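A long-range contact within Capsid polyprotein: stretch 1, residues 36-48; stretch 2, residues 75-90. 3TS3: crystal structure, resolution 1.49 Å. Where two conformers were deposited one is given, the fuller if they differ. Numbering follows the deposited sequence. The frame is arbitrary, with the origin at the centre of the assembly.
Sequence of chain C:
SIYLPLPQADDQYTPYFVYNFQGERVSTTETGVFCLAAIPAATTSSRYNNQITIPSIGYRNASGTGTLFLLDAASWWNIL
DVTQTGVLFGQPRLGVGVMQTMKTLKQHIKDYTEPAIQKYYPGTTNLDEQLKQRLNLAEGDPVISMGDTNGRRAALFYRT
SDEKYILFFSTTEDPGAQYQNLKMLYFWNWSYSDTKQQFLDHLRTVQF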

# COMPACT_ATOMS: atom_id res chain seq x y z
N LEU C 36 -1.35 4.25 -5.94
CA LEU C 36 -1.09 2.93 -6.48
C LEU C 36 -0.58 2.02 -5.38
O LEU C 36 0.46 2.27 -4.78
CB LEU C 36 -0.03 2.99 -7.60
CG LEU C 36 0.47 1.64 -8.12
CD1 LEU C 36 -0.62 0.90 -8.89
CD2 LEU C 36 1.71 1.84 -8.99
N ALA C 37 -1.32 0.94 -5.13
CA ALA C 37 -0.92 -0.08 -4.17
C ALA C 37 -0.77 -1.38 -4.95
O ALA C 37 -1.58 -1.70 -5.79
CB ALA C 37 -1.97 -0.23 -3.07
N ALA C 38 0.33 -2.09 -4.73
CA ALA C 38 0.58 -3.31 -5.47
C ALA C 38 1.60 -4.21 -4.79
O ALA C 38 2.39 -3.75 -3.98
CB ALA C 38 1.02 -2.97 -6.88
N ILE C 39 1.63 -5.46 -5.23
CA ILE C 39 2.81 -6.30 -5.07
C ILE C 39 3.32 -6.30 -6.53
O ILE C 39 2.74 -6.95 -7.38
CB ILE C 39 2.51 -7.75 -4.69
CG1 ILE C 39 1.74 -7.83 -3.38
CG2 ILE C 39 3.80 -8.55 -4.63
CD1 ILE C 39 2.31 -7.01 -2.34
N PRO C 40 4.38 -5.56 -6.81
CA PRO C 40 4.92 -5.54 -8.16
C PRO C 40 5.59 -6.86 -8.50
O PRO C 40 5.99 -7.59 -7.62
CB PRO C 40 5.96 -4.41 -8.12
CG PRO C 40 5.69 -3.67 -6.85
CD PRO C 40 5.15 -4.69 -5.91
N ALA C 41 5.72 -7.13 -9.79
CA ALA C 41 6.43 -8.32 -10.22
C ALA C 41 7.69 -7.90 -10.96
O ALA C 41 7.69 -6.91 -11.68
CB ALA C 41 5.55 -9.18 -11.11
N ALA C 42 8.76 -8.65 -10.73
CA ALA C 42 10.05 -8.37 -11.34
C ALA C 42 10.56 -9.57 -12.11
O ALA C 42 10.25 -10.71 -11.79
CB ALA C 42 11.06 -7.98 -10.28
N THR C 43 11.39 -9.29 -13.10
CA THR C 43 12.07 -10.29 -13.89
C THR C 43 13.54 -9.92 -13.91
O THR C 43 13.96 -8.93 -13.31
CB THR C 43 11.58 -10.38 -15.33
OG1 THR C 43 11.92 -9.18 -16.03
CG2 THR C 43 10.08 -10.61 -15.38
N THR C 44 14.31 -10.72 -14.62
CA THR C 44 15.74 -10.52 -14.74
C THR C 44 16.05 -9.22 -15.46
O THR C 44 17.16 -8.73 -15.40
CB THR C 44 16.42 -11.71 -15.43
OG1 THR C 44 15.67 -12.08 -16.59
CG2 THR C 44 16.48 -12.88 -14.48
N SER C 45 15.07 -8.67 -16.17
CA SER C 45 15.28 -7.42 -16.87
C SER C 45 14.91 -6.19 -16.04
O SER C 45 15.13 -5.08 -16.47
CB SER C 45 14.49 -7.41 -18.18
OG SER C 45 14.94 -8.42 -19.04
N SER C 46 14.31 -6.40 -14.88
CA SER C 46 13.85 -5.31 -14.03
C SER C 46 14.92 -4.39 -13.45
O SER C 46 14.72 -3.19 -13.37
CB SER C 46 12.96 -5.84 -12.92
OG SER C 46 11.73 -6.29 -13.46
N ARG C 47 16.03 -4.97 -13.04
CA ARG C 47 17.08 -4.20 -12.38
C ARG C 47 18.17 -3.76 -13.34
O ARG C 47 18.81 -4.57 -13.98
CB ARG C 47 17.69 -5.03 -11.25
CG ARG C 47 18.70 -4.28 -10.38
CD ARG C 47 19.39 -5.21 -9.41
NE ARG C 47 20.18 -6.20 -10.12
CZ ARG C 47 20.99 -7.08 -9.54
NH1 ARG C 47 21.14 -7.08 -8.23
NH2 ARG C 47 21.66 -7.94 -10.28
N TYR C 48 18.36 -2.45 -13.42
CA TYR C 48 19.39 -1.85 -14.25
C TYR C 48 20.32 -1.02 -13.36
O TYR C 48 19.87 -0.17 -12.61
CB TYR C 48 18.75 -0.98 -15.33
CG TYR C 48 19.74 -0.26 -16.20
CD1 TYR C 48 20.41 -0.91 -17.22
CD2 TYR C 48 20.00 1.08 -16.00
CE1 TYR C 48 21.31 -0.25 -18.01
CE2 TYR C 48 20.91 1.75 -16.78
CZ TYR C 48 21.55 1.08 -17.78
OH TYR C 48 22.45 1.75 -18.57
N SER C 75 21.79 5.30 -9.19
CA SER C 75 22.53 4.22 -9.85
C SER C 75 21.71 2.93 -10.02
O SER C 75 22.14 2.02 -10.71
CB SER C 75 23.82 3.91 -9.10
OG SER C 75 24.76 4.96 -9.19
N TRP C 76 20.57 2.84 -9.35
CA TRP C 76 19.75 1.63 -9.42
C TRP C 76 18.35 1.95 -9.95
O TRP C 76 17.58 2.66 -9.34
CB TRP C 76 19.69 0.95 -8.05
CG TRP C 76 21.05 0.50 -7.56
CD1 TRP C 76 21.90 1.19 -6.74
CD2 TRP C 76 21.71 -0.73 -7.87
NE1 TRP C 76 23.04 0.46 -6.53
CE2 TRP C 76 22.94 -0.72 -7.21
CE3 TRP C 76 21.37 -1.84 -8.65
CZ2 TRP C 76 23.84 -1.77 -7.30
CZ3 TRP C 76 22.26 -2.89 -8.73
CH2 TRP C 76 23.48 -2.85 -8.06
N TRP C 77 18.06 1.39 -11.12
CA TRP C 77 16.85 1.67 -11.86
C TRP C 77 15.99 0.43 -11.94
O TRP C 77 16.49 -0.65 -12.19
CB TRP C 77 17.22 2.23 -13.23
CG TRP C 77 17.98 3.50 -13.06
CD1 TRP C 77 19.34 3.65 -13.04
CD2 TRP C 77 17.43 4.79 -12.82
NE1 TRP C 77 19.66 4.97 -12.82
CE2 TRP C 77 18.50 5.69 -12.69
CE3 TRP C 77 16.13 5.29 -12.72
CZ2 TRP C 77 18.31 7.04 -12.44
CZ3 TRP C 77 15.94 6.62 -12.49
CH2 TRP C 77 17.03 7.49 -12.36
N ASN C 78 14.71 0.60 -11.68
CA ASN C 78 13.81 -0.53 -11.58
C ASN C 78 12.61 -0.41 -12.49
O ASN C 78 11.90 0.56 -12.45
CB ASN C 78 13.36 -0.64 -10.12
CG ASN C 78 14.53 -0.71 -9.17
OD1 ASN C 78 15.10 -1.76 -8.96
ND2 ASN C 78 14.90 0.42 -8.60
N ILE C 79 12.40 -1.44 -13.31
CA ILE C 79 11.24 -1.51 -14.18
C ILE C 79 10.40 -2.67 -13.65
O ILE C 79 10.71 -3.83 -13.90
CB ILE C 79 11.68 -1.80 -15.62
CG1 ILE C 79 12.73 -0.78 -16.07
CG2 ILE C 79 10.50 -1.77 -16.56
CD1 ILE C 79 13.41 -1.11 -17.38
N LEU C 80 9.32 -2.34 -12.95
CA LEU C 80 8.48 -3.36 -12.33
C LEU C 80 7.08 -3.39 -12.93
O LEU C 80 6.57 -2.38 -13.39
CB LEU C 80 8.40 -3.15 -10.81
CG LEU C 80 9.71 -3.19 -10.04
CD1 LEU C 80 9.41 -3.20 -8.55
CD2 LEU C 80 10.52 -4.41 -10.43
N ASP C 81 6.47 -4.57 -12.92
CA ASP C 81 5.14 -4.77 -13.49
C ASP C 81 4.11 -4.80 -12.36
O ASP C 81 4.22 -5.60 -11.46
CB ASP C 81 5.15 -6.11 -14.24
CG ASP C 81 3.79 -6.49 -14.79
OD1 ASP C 81 2.94 -5.62 -14.99
OD2 ASP C 81 3.61 -7.69 -15.04
N VAL C 82 3.13 -3.90 -12.41
CA VAL C 82 2.09 -3.88 -11.38
C VAL C 82 0.74 -4.33 -11.93
O VAL C 82 -0.27 -4.17 -11.28
CB VAL C 82 1.99 -2.50 -10.70
CG1 VAL C 82 3.24 -2.22 -9.89
CG2 VAL C 82 1.73 -1.41 -11.73
N THR C 83 0.74 -4.92 -13.11
CA THR C 83 -0.51 -5.29 -13.76
C THR C 83 -1.37 -6.31 -13.02
O THR C 83 -2.58 -6.14 -12.92
CB THR C 83 -0.24 -5.86 -15.16
OG1 THR C 83 0.67 -5.01 -15.86
CG2 THR C 83 -1.52 -5.99 -15.95
N GLN C 84 -0.78 -7.39 -12.54
CA GLN C 84 -1.59 -8.42 -11.90
C GLN C 84 -2.27 -8.02 -10.59
O GLN C 84 -3.45 -8.28 -10.41
CB GLN C 84 -0.77 -9.70 -11.69
CG GLN C 84 -1.60 -10.85 -11.14
CD GLN C 84 -0.90 -12.18 -11.22
OE1 GLN C 84 0.29 -12.28 -10.96
NE2 GLN C 84 -1.64 -13.21 -11.57
N THR C 85 -1.52 -7.43 -9.67
CA THR C 85 -2.06 -7.12 -8.34
C THR C 85 -2.40 -5.66 -8.06
O THR C 85 -2.99 -5.34 -7.05
CB THR C 85 -1.11 -7.63 -7.24
OG1 THR C 85 0.04 -6.79 -7.17
CG2 THR C 85 -0.68 -9.05 -7.55
N GLY C 86 -2.02 -4.78 -8.98
CA GLY C 86 -2.20 -3.36 -8.75
C GLY C 86 -3.63 -2.87 -8.59
O GLY C 86 -4.54 -3.33 -9.27
N VAL C 87 -3.81 -1.92 -7.68
CA VAL C 87 -5.10 -1.29 -7.47
C VAL C 87 -4.88 0.19 -7.22
O VAL C 87 -3.79 0.59 -6.84
CB VAL C 87 -5.86 -1.89 -6.27
CG1 VAL C 87 -6.16 -3.36 -6.49
CG2 VAL C 87 -5.09 -1.67 -4.98
N LEU C 88 -5.91 1.00 -7.45
CA LEU C 88 -5.83 2.40 -7.09
C LEU C 88 -6.78 2.71 -5.95
O LEU C 88 -7.95 2.38 -6.03
CB LEU C 88 -6.19 3.32 -8.26
CG LEU C 88 -5.34 3.34 -9.53
CD1 LEU C 88 -5.77 4.51 -10.42
CD2 LEU C 88 -3.85 3.42 -9.20
N PHE C 89 -6.25 3.33 -4.90
CA PHE C 89 -7.06 3.86 -3.82
C PHE C 89 -7.36 5.30 -4.17
O PHE C 89 -6.52 5.99 -4.71
CB PHE C 89 -6.30 3.88 -2.48
CG PHE C 89 -6.23 2.55 -1.78
CD1 PHE C 89 -5.25 1.64 -2.10
CD2 PHE C 89 -7.12 2.23 -0.77
CE1 PHE C 89 -5.16 0.44 -1.45
CE2 PHE C 89 -7.04 1.03 -0.11
CZ PHE C 89 -6.06 0.13 -0.44
N GLY C 90 -8.56 5.74 -3.84
CA GLY C 90 -8.97 7.11 -4.04
C GLY C 90 -8.46 8.06 -2.97
O GLY C 90 -8.08 7.65 -1.89
O HOH W 1 1.46 -6.99 -9.93

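Residues 36-48 and 75-90 of the capsid polyprotein run antiparallel and bury 1039 Å² between them, counting both sides. Main-chain pairing occurs in separate patches, and side chains fill the gaps. At one end A37 and V87 form a hydrogen-bonded pair, A37 N to V87 O at 3.0 Å and V87 N to A37 O at 2.9 Å; at the other, Y48 and W77 do the same, Y48 N to W77 O at 2.9 Å and W77 N to Y48 O at 2.8 Å. Between them A41 and D81 make a single bridge, A41 N to D81 O at 2.7 Å and D81 N to A41 O at 2.9 Å. The register shifts by two residues between A37 and A41.

T85 helps to span that shift. Its CB points toward the first stretch, and chi1 in p (74°) places OG1 to donate to I39 O at 2.7 Å, so a side-chain hydroxyl serves a carbonyl within the loop. Water 1 works beside it, accepting from T85 N (3.0 Å to the water O) and lying 2.9 Å from I39 O. G86 follows: its CA comes 3.4 Å from A37 O in a CA-H...O contact, and a CB here would lie 2.5 Å from V82 O, so the tight turn has room for glycine.

S46 closes the other gap. A type I turn from T43 to S46, with S46 N bonded to T43 O at 3.0 Å, makes a detour from the second stretch, after which the chain goes on along it in the same sense. With chi1 in m (-70°), S46 OG does two jobs: it donates to I79 O at 2.7 Å and accepts from T43 N at 3.0 Å. Serine thus ties the turn to the neighbouring strand, while S46 O receives I79 N at 2.9 Å.

Small residues let larger partners come close. The methyl A37 CB meets V87 CG2 at 3.9 Å and lies at the edge of the F89 ring, 3.6 Å from CE1. L36 and L88 share the other face of this ladder; chi1 in t for L36 and in m for L88 brings L36 CD1 to 4.1 Å from L88 CD2. L80, in m and t, bends its end back to the first stretch and spreads its methyls over two residues: CD1 is 3.7 Å from P40 CB and CD2 is 3.6 Å from A42 CB. V82, with chi1 in m, continues this packing, its CG1 3.8 Å from A38 CB and 3.9 Å from P40 CB.

At the far ladder the Y48 and W77 side chains lie on the same face. Chi1 in t for Y48 and in m for W77 leaves Y48 CD2 4.0 Å from W77 CD1, at the edge of the tyrosine ring. R47 is extended through chi2, then turns at chi3 (64°, p); its aliphatic CD approaches W76 CZ3 at 3.8 Å, while NH1 is bonded elsewhere in the structure. D81, with chi1 in t, directs its carboxylate to its own stretch, where OD1 accepts from T83 N at 3.0 Å and T83 OG1 at 2.5 Å.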